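Local coordinates for possible prolidase (Bifidobacterium longum NCC2705, PDB 2P9B), which probably hydrolyses carbon-nitrogen bonds other than peptide bonds, as a member of the metal-dependent amidohydrolase family, at residues E12-H18 against Y59-T65; A401-N407 against P420-A426. All coordinates share one frame; numbering follows the deposited sequence.

In the fold
Both contacts pair neighbouring beta strands, and they face each other across an apolar layer. Interaction 1 is parallel, lies toward the periphery and is only partly buried, about 28 Å between its centre and the chain centre. Interaction 2 is antiparallel and mostly buried, about 17 Å out by the same measure. Their centres are about 12 Å apart. Phe14 CZ packs on Ile424 CD1 at 3.7 Å, and Leu16 and Leu62 reach Val405 and Leu422. The strands belong to two different sheets. Interaction 1 adds aromatic and polar side chains toward solvent. Interaction 2 is mainly aliphatic, with a buried carboxylate at one end and an exposed Asn407 at the other.

Interaction 1: residues E12-H18 against Y59-T65; sequences EPFALAH and YHYLDGT
Pro13 sets its CB over the centre of the Tyr59 ring, 3.4 Å from the ring centroid and 7° off the ring normal. This is a CH-pi contact. The Tyr59 hydroxyl goes on to a hydrogen bond with Glu45. Replacing the tyrosine with an alanine would take away the ring over Pro13 CB and is likely to leave Glu45 without its hydroxyl partner.

Past this end, strands 14-17 and 60-63 run parallel. Five backbone hydrogen bonds join the segments, from His60 N to Pro13 O at one end to Gly64 N to Ala17 O at the other. One tight side carries Phe14, Leu16 and Leu62. Leu16 CD1 reaches Leu62 CB at 3.6 Å because chi1 (173°) turns CG opposite the backbone N. Leu62 CD1 reaches Phe14 CD1 at 3.9 Å. At the N-terminal end of this side Glu12 and His60 are exposed, and Glu12 OE1 meets the ring edge at His60 CE1, 3.0 Å away.

Ala15 and Ala17, on the other face, are also buried, against Val37 and Thr35. The solvent side is the outer edge, with exposed Tyr61 and Asp63. Tyr61 CE1 touches Ala17 CB at 3.6 Å. Tyr61 OH comes to 3.1 Å from His18 CD2, near the plane of the imidazole, whose ND1 is bonded to Asn33. Thr65 OG1 donates to the syn lone pair of Asp63 OD1, 2.7 Å away, and Thr65 N comes from above the carboxylate plane, closing an Asx turn.

Strand 60-63 is outermost in a four-stranded mixed sheet, part of the small beta domain that accompanies the catalytic barrel in many amidohydrolases.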
# COMPACT_ATOMS: atom_id res chain seq x y z
N GLU A 12 -2.07 20.42 17.57
CA GLU A 12 -1.79 20.75 18.96
C GLU A 12 -0.76 19.75 19.48
O GLU A 12 -0.98 18.54 19.43
CB GLU A 12 -3.08 20.67 19.79
CG GLU A 12 -4.15 21.64 19.33
CD GLU A 12 -5.41 21.57 20.18
OE1 GLU A 12 -6.03 20.49 20.24
OE2 GLU A 12 -5.78 22.60 20.78
N PRO A 13 0.38 20.25 19.97
CA PRO A 13 1.43 19.36 20.48
C PRO A 13 0.93 18.48 21.61
O PRO A 13 0.09 18.89 22.41
CB PRO A 13 2.52 20.34 20.93
CG PRO A 13 1.74 21.56 21.31
CD PRO A 13 0.73 21.66 20.20
N PHE A 14 1.45 17.25 21.67
CA PHE A 14 1.03 16.31 22.71
C PHE A 14 2.10 15.27 22.99
O PHE A 14 3.12 15.20 22.31
CB PHE A 14 -0.26 15.61 22.28
CG PHE A 14 -0.09 14.73 21.06
CD1 PHE A 14 0.29 13.40 21.20
CD2 PHE A 14 -0.31 15.24 19.79
CE1 PHE A 14 0.45 12.58 20.07
CE2 PHE A 14 -0.15 14.44 18.66
CZ PHE A 14 0.23 13.11 18.80
N ALA A 15 1.86 14.46 24.01
CA ALA A 15 2.78 13.40 24.37
C ALA A 15 1.98 12.16 24.72
O ALA A 15 1.05 12.22 25.53
CB ALA A 15 3.64 13.82 25.56
N LEU A 16 2.32 11.04 24.08
CA LEU A 16 1.65 9.77 24.34
C LEU A 16 2.60 9.01 25.25
O LEU A 16 3.69 8.62 24.82
CB LEU A 16 1.45 9.00 23.04
CG LEU A 16 0.90 7.57 23.17
CD1 LEU A 16 -0.51 7.60 23.74
CD2 LEU A 16 0.91 6.90 21.79
N ALA A 17 2.20 8.79 26.50
CA ALA A 17 3.08 8.11 27.45
C ALA A 17 2.68 6.72 27.91
O ALA A 17 1.53 6.29 27.74
CB ALA A 17 3.27 9.01 28.68
N HIS A 18 3.65 6.02 28.48
CA HIS A 18 3.47 4.67 29.02
C HIS A 18 3.06 3.61 28.01
O HIS A 18 2.44 2.61 28.37
CB HIS A 18 2.46 4.72 30.17
CG HIS A 18 2.78 5.74 31.21
ND1 HIS A 18 3.97 5.75 31.90
CD2 HIS A 18 2.08 6.81 31.66
CE1 HIS A 18 3.99 6.77 32.73
NE2 HIS A 18 2.86 7.44 32.60
N TYR A 59 1.53 21.11 26.34
CA TYR A 59 1.35 19.89 25.56
C TYR A 59 0.24 19.01 26.11
O TYR A 59 0.14 18.81 27.32
CB TYR A 59 2.65 19.08 25.54
CG TYR A 59 3.66 19.52 24.50
CD1 TYR A 59 4.01 20.86 24.35
CD2 TYR A 59 4.30 18.58 23.69
CE1 TYR A 59 4.97 21.25 23.42
CE2 TYR A 59 5.26 18.96 22.76
CZ TYR A 59 5.60 20.29 22.64
OH TYR A 59 6.56 20.67 21.74
N HIS A 60 -0.61 18.49 25.23
CA HIS A 60 -1.70 17.63 25.65
C HIS A 60 -1.11 16.29 26.07
O HIS A 60 -0.03 15.90 25.63
CB HIS A 60 -2.71 17.45 24.52
CG HIS A 60 -3.42 18.72 24.15
ND1 HIS A 60 -4.14 18.85 22.98
CD2 HIS A 60 -3.53 19.90 24.80
CE1 HIS A 60 -4.66 20.06 22.93
NE2 HIS A 60 -4.31 20.72 24.02
N TYR A 61 -1.83 15.58 26.94
CA TYR A 61 -1.37 14.29 27.44
C TYR A 61 -2.29 13.13 27.07
O TYR A 61 -3.49 13.15 27.35
CB TYR A 61 -1.23 14.36 28.97
CG TYR A 61 -0.72 13.09 29.61
CD1 TYR A 61 0.62 12.72 29.51
CD2 TYR A 61 -1.58 12.27 30.33
CE1 TYR A 61 1.09 11.55 30.11
CE2 TYR A 61 -1.12 11.10 30.94
CZ TYR A 61 0.22 10.75 30.82
OH TYR A 61 0.67 9.59 31.42
N LEU A 62 -1.70 12.11 26.44
CA LEU A 62 -2.43 10.91 26.06
C LEU A 62 -1.84 9.76 26.87
O LEU A 62 -0.65 9.48 26.78
CB LEU A 62 -2.28 10.64 24.56
CG LEU A 62 -3.02 11.55 23.58
CD1 LEU A 62 -2.71 11.13 22.15
CD2 LEU A 62 -4.52 11.48 23.82
N ASP A 63 -2.68 9.11 27.67
CA ASP A 63 -2.22 8.01 28.50
C ASP A 63 -2.28 6.69 27.74
O ASP A 63 -3.36 6.14 27.52
CB ASP A 63 -3.06 7.95 29.77
CG ASP A 63 -2.65 6.82 30.69
OD1 ASP A 63 -1.49 6.37 30.60
OD2 ASP A 63 -3.49 6.40 31.52
N GLY A 64 -1.11 6.19 27.34
CA GLY A 64 -1.04 4.95 26.59
C GLY A 64 -0.83 3.69 27.40
O GLY A 64 -0.48 2.64 26.85
N THR A 65 -1.02 3.77 28.71
CA THR A 65 -0.85 2.61 29.58
C THR A 65 -1.66 1.44 29.03
O THR A 65 -2.85 1.58 28.72
CB THR A 65 -1.31 2.93 31.02
OG1 THR A 65 -0.52 4.00 31.54
CG2 THR A 65 -1.16 1.71 31.91

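Interaction 2: residues A401-N407 against P420-A426; sequences ADLLVLN and PALVIAA
Ile424 and Leu403 stand side by side on one face of an antiparallel pair, pointing the same way. Ile424 CB lies 3.9 Å from Leu403 O. The Ile424 CG2 branch touches the backbone at Ala401 O, at 3.5 Å. CG1 is anti to the carbonyl carbon (chi1 -58°) and serves as the spacer to the tip. There Ile424 CD1 meets Leu403 CD1 at 3.9 Å.

The two backbones exchange bonds at Leu403 with Ile424, where Ile424 N reaches Leu403 O in the carbonyl plane. Val405 N bonds to Leu422 O. Val405 O accepts from both Ala421 N, at 2.7 Å, and Leu422 N, at 3.2 Å. Two residues thus face one, a classic beta bulge. On the other face Leu404 CD1 packs on Pro420 CB at 3.6 Å, with Val423 beside it.

Asp402 fixes the far end. Asp402 OD1 accepts from Ala426 N at 2.8 Å, tilted well out of the carboxylate plane. Its OD2 forms a salt bridge with Arg158 and a hydrogen bond with Thr392. The buried carboxylate is therefore held from both oxygens, and the arginine is likely to stabilise its negative charge at the polar end of an otherwise aliphatic strand pair.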
# COMPACT_ATOMS: atom_id res chain seq x y z
N ALA A 401 4.43 12.46 12.57
CA ALA A 401 3.80 11.72 13.65
C ALA A 401 2.63 10.87 13.14
O ALA A 401 1.47 11.18 13.40
CB ALA A 401 3.32 12.68 14.74
N ASP A 402 2.95 9.81 12.41
CA ASP A 402 1.94 8.89 11.89
C ASP A 402 1.96 7.72 12.86
O ASP A 402 2.81 6.82 12.75
CB ASP A 402 2.31 8.42 10.48
CG ASP A 402 2.14 9.52 9.43
OD1 ASP A 402 1.08 10.19 9.44
OD2 ASP A 402 3.05 9.70 8.59
N LEU A 403 1.04 7.74 13.83
CA LEU A 403 1.01 6.70 14.85
C LEU A 403 -0.25 5.86 14.84
O LEU A 403 -1.35 6.35 14.61
CB LEU A 403 1.13 7.33 16.24
CG LEU A 403 2.05 8.54 16.43
CD1 LEU A 403 2.10 8.91 17.92
CD2 LEU A 403 3.44 8.22 15.93
N LEU A 404 -0.08 4.57 15.11
CA LEU A 404 -1.21 3.66 15.18
C LEU A 404 -1.19 3.06 16.57
O LEU A 404 -0.25 2.35 16.94
CB LEU A 404 -1.09 2.57 14.11
CG LEU A 404 -2.09 1.42 14.21
CD1 LEU A 404 -3.52 1.95 14.23
CD2 LEU A 404 -1.87 0.47 13.03
N VAL A 405 -2.21 3.38 17.36
CA VAL A 405 -2.31 2.88 18.73
C VAL A 405 -3.24 1.67 18.76
O VAL A 405 -4.38 1.74 18.29
CB VAL A 405 -2.84 3.98 19.67
CG1 VAL A 405 -2.78 3.50 21.11
CG2 VAL A 405 -2.00 5.25 19.49
N LEU A 406 -2.74 0.57 19.32
CA LEU A 406 -3.47 -0.69 19.40
C LEU A 406 -3.76 -1.13 20.83
O LEU A 406 -3.09 -0.71 21.77
CB LEU A 406 -2.67 -1.78 18.68
CG LEU A 406 -2.22 -1.41 17.26
CD1 LEU A 406 -1.31 -2.50 16.69
CD2 LEU A 406 -3.44 -1.21 16.38
N ASN A 407 -4.75 -2.00 20.98
CA ASN A 407 -5.14 -2.51 22.29
C ASN A 407 -4.39 -3.78 22.67
O ASN A 407 -4.46 -4.24 23.81
CB ASN A 407 -6.65 -2.75 22.32
CG ASN A 407 -7.45 -1.46 22.35
OD1 ASN A 407 -8.47 -1.33 21.68
ND2 ASN A 407 -6.99 -0.50 23.14
N PRO A 420 -8.14 -0.64 15.63
CA PRO A 420 -7.24 0.33 16.27
C PRO A 420 -7.88 1.05 17.46
O PRO A 420 -9.10 1.23 17.51
CB PRO A 420 -6.92 1.30 15.13
CG PRO A 420 -7.10 0.48 13.90
CD PRO A 420 -8.35 -0.31 14.21
N ALA A 421 -7.05 1.46 18.41
CA ALA A 421 -7.52 2.20 19.57
C ALA A 421 -7.57 3.67 19.18
O ALA A 421 -8.48 4.41 19.57
CB ALA A 421 -6.56 2.00 20.74
N LEU A 422 -6.58 4.10 18.40
CA LEU A 422 -6.50 5.48 17.95
C LEU A 422 -5.51 5.59 16.80
O LEU A 422 -4.50 4.90 16.78
CB LEU A 422 -6.04 6.39 19.09
CG LEU A 422 -5.79 7.88 18.80
CD1 LEU A 422 -7.09 8.56 18.41
CD2 LEU A 422 -5.19 8.55 20.03
N VAL A 423 -5.83 6.45 15.84
CA VAL A 423 -4.95 6.67 14.69
C VAL A 423 -4.57 8.15 14.68
O VAL A 423 -5.42 9.01 14.89
CB VAL A 423 -5.66 6.34 13.37
CG1 VAL A 423 -4.66 6.47 12.20
CG2 VAL A 423 -6.23 4.95 13.42
N ILE A 424 -3.30 8.43 14.46
CA ILE A 424 -2.83 9.81 14.41
C ILE A 424 -2.14 9.97 13.07
O ILE A 424 -1.24 9.20 12.73
CB ILE A 424 -1.84 10.09 15.57
CG1 ILE A 424 -2.54 9.81 16.90
CG2 ILE A 424 -1.35 11.54 15.50
CD1 ILE A 424 -1.68 10.00 18.12
N ALA A 425 -2.57 10.97 12.30
CA ALA A 425 -2.00 11.22 10.98
C ALA A 425 -1.26 12.54 10.98
O ALA A 425 -1.86 13.60 11.18
CB ALA A 425 -3.10 11.24 9.92
N ALA A 426 0.05 12.49 10.75
CA ALA A 426 0.87 13.70 10.74
C ALA A 426 0.56 14.58 11.95
O ALA A 426 0.42 15.80 11.83
CB ALA A 426 0.64 14.47 9.45